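Local coordinates for purine nucleoside phosphorylase (Schistosoma mansoni, PDB 6BIF), which probably catalyses the reversible phosphorolysis of purine nucleosides such as inosine and guanosine, releasing the free base and ribose 1-phosphate, at residues A[124-129]-A[241-246]. Sequence-based numbering, arbitrary orientation.
Sequences RKLKSG and SLIANN. With DSJ (1-(4-amino-2-hydroxyphenyl)ethan-1-one), chain J.
The side-chain amide of Asn-246 turns its ND2 to the 124-129 loop, donating to Leu-126 O at 3.0 Å, the oxygen tilted 19° out of the amide plane, while the CA of Arg-124 lies 4.1 Å from the same ND2. At the other end of this amide, OD1 accepts from the backbone N of Leu-249, so Asn-246 is the N-cap of helix 247-253 and ties that helix start to the loop. The setting is the mixed central sheet of the phosphorylase superfamily, where strand 236-246 runs between strand 112-121, parallel to it, and strand 131-139, antiparallel; residues 124-129 belong to the connection joining these two neighbours. A second flat group, the amide of Asn-245, turns from the loop to the bound aminophenyl ketone, whose amino N donates to Asn-245 OD1 over 2.9 Å. The CG of Asn-245 stands between its own backbone N and carbonyl carbon (chi1 68°), which turns the amide to the ligand, and ND2 is held by Asp-250 and Ser-247, fixing which end of the amide faces the ligand; Glu-203 is a further ligand partner.

Just before strand 131-139, the N of Gly-129 donates to Ile-243 O at 2.8 Å. Ile-243 lays CG2 3.5 Å from Lys-127 O, and its CD1 loosely faces Leu-126 CD1; Val-132 and Val-218 extend this apolar patch. Leu-242 brings CD1 beside the carbonyl of Gly-129, whose oxygen also receives Arg-269 NE. Ser-128, with OG trans to its own N, donates to Ala-244 O at 2.9 Å from above the carbonyl plane, 62° out of it.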
# COMPACT_ATOMS: atom_id res chain seq x y z
N ARG A 124 -6.74 -15.62 -19.51
CA ARG A 124 -6.12 -16.43 -20.56
C ARG A 124 -6.75 -16.21 -21.94
O ARG A 124 -6.13 -16.58 -22.94
CB ARG A 124 -6.17 -17.90 -20.14
CG ARG A 124 -5.28 -18.16 -18.92
CD ARG A 124 -5.36 -19.61 -18.45
NE ARG A 124 -4.51 -19.85 -17.28
CZ ARG A 124 -3.23 -20.22 -17.33
NH1 ARG A 124 -2.63 -20.40 -18.51
NH2 ARG A 124 -2.55 -20.42 -16.21
N LYS A 125 -7.91 -15.57 -22.04
CA LYS A 125 -8.48 -15.28 -23.35
C LYS A 125 -7.84 -14.07 -24.05
O LYS A 125 -8.20 -13.78 -25.19
CB LYS A 125 -9.99 -15.04 -23.23
CG LYS A 125 -10.74 -16.26 -22.79
CD LYS A 125 -12.23 -16.01 -22.75
CE LYS A 125 -13.01 -17.29 -22.47
NZ LYS A 125 -12.85 -18.29 -23.56
N LEU A 126 -6.91 -13.36 -23.41
CA LEU A 126 -6.38 -12.11 -23.95
C LEU A 126 -5.02 -12.31 -24.63
O LEU A 126 -4.13 -12.98 -24.08
CB LEU A 126 -6.27 -11.08 -22.84
CG LEU A 126 -7.60 -10.63 -22.20
CD1 LEU A 126 -7.37 -9.71 -21.03
CD2 LEU A 126 -8.51 -9.96 -23.25
N LYS A 127 -4.86 -11.74 -25.84
CA LYS A 127 -3.63 -11.76 -26.61
C LYS A 127 -3.13 -10.34 -26.87
O LYS A 127 -3.90 -9.37 -26.83
CB LYS A 127 -3.82 -12.40 -27.99
CG LYS A 127 -4.88 -13.46 -28.10
CD LYS A 127 -5.12 -13.78 -29.57
CE LYS A 127 -6.55 -14.21 -29.80
NZ LYS A 127 -6.83 -15.50 -29.11
N SER A 128 -1.84 -10.25 -27.19
CA SER A 128 -1.26 -8.99 -27.65
C SER A 128 -2.11 -8.42 -28.79
O SER A 128 -2.46 -9.14 -29.74
CB SER A 128 0.18 -9.21 -28.10
OG SER A 128 0.82 -8.00 -28.40
N GLY A 129 -2.46 -7.13 -28.68
CA GLY A 129 -3.25 -6.45 -29.69
C GLY A 129 -4.74 -6.42 -29.43
O GLY A 129 -5.46 -5.73 -30.18
N SER A 241 -8.30 -0.54 -22.48
CA SER A 241 -6.92 -1.02 -22.44
C SER A 241 -6.55 -1.72 -23.75
O SER A 241 -7.34 -2.51 -24.28
CB SER A 241 -6.70 -2.03 -21.29
OG SER A 241 -6.69 -1.41 -20.02
N LEU A 242 -5.35 -1.43 -24.25
CA LEU A 242 -4.75 -2.15 -25.37
C LEU A 242 -3.72 -3.12 -24.78
O LEU A 242 -2.82 -2.69 -24.04
CB LEU A 242 -4.11 -1.19 -26.36
CG LEU A 242 -3.23 -1.76 -27.49
CD1 LEU A 242 -3.97 -2.75 -28.40
CD2 LEU A 242 -2.60 -0.63 -28.33
N ILE A 243 -3.89 -4.41 -25.04
CA ILE A 243 -3.08 -5.45 -24.41
C ILE A 243 -1.72 -5.57 -25.09
O ILE A 243 -1.64 -5.88 -26.28
CB ILE A 243 -3.83 -6.80 -24.43
CG1 ILE A 243 -5.21 -6.66 -23.75
CG2 ILE A 243 -2.99 -7.89 -23.82
CD1 ILE A 243 -5.13 -6.20 -22.29
N ALA A 244 -0.63 -5.39 -24.32
CA ALA A 244 0.72 -5.49 -24.88
C ALA A 244 1.23 -6.94 -24.95
O ALA A 244 2.00 -7.28 -25.86
CB ALA A 244 1.67 -4.63 -24.05
N ASN A 245 0.77 -7.81 -24.05
CA ASN A 245 1.34 -9.13 -23.82
C ASN A 245 0.39 -9.86 -22.88
O ASN A 245 -0.43 -9.21 -22.22
CB ASN A 245 2.73 -9.04 -23.19
CG ASN A 245 2.68 -8.49 -21.75
OD1 ASN A 245 2.31 -7.33 -21.51
ND2 ASN A 245 3.02 -9.34 -20.79
N ASN A 246 0.51 -11.21 -22.79
CA ASN A 246 -0.18 -11.96 -21.74
C ASN A 246 0.86 -12.35 -20.70
O ASN A 246 1.75 -13.17 -20.98
CB ASN A 246 -0.93 -13.18 -22.30
CG ASN A 246 -1.79 -13.85 -21.23
OD1 ASN A 246 -1.25 -14.45 -20.30
ND2 ASN A 246 -3.12 -13.68 -21.32
C7 DSJ J . 1.96 -2.42 -17.71
C4 DSJ J . 2.32 -3.66 -20.20
C5 DSJ J . 2.31 -4.38 -19.07
C6 DSJ J . 2.10 -3.71 -17.75
C3 DSJ J . 2.13 -2.17 -20.12
C2 DSJ J . 1.96 -1.58 -18.94
C1 DSJ J . 1.79 -0.08 -18.79
O DSJ J . 1.68 0.43 -17.70
C DSJ J . 1.77 0.81 -20.03
O1 DSJ J . 1.77 -1.79 -16.49
N DSJ J . 2.48 -5.79 -19.08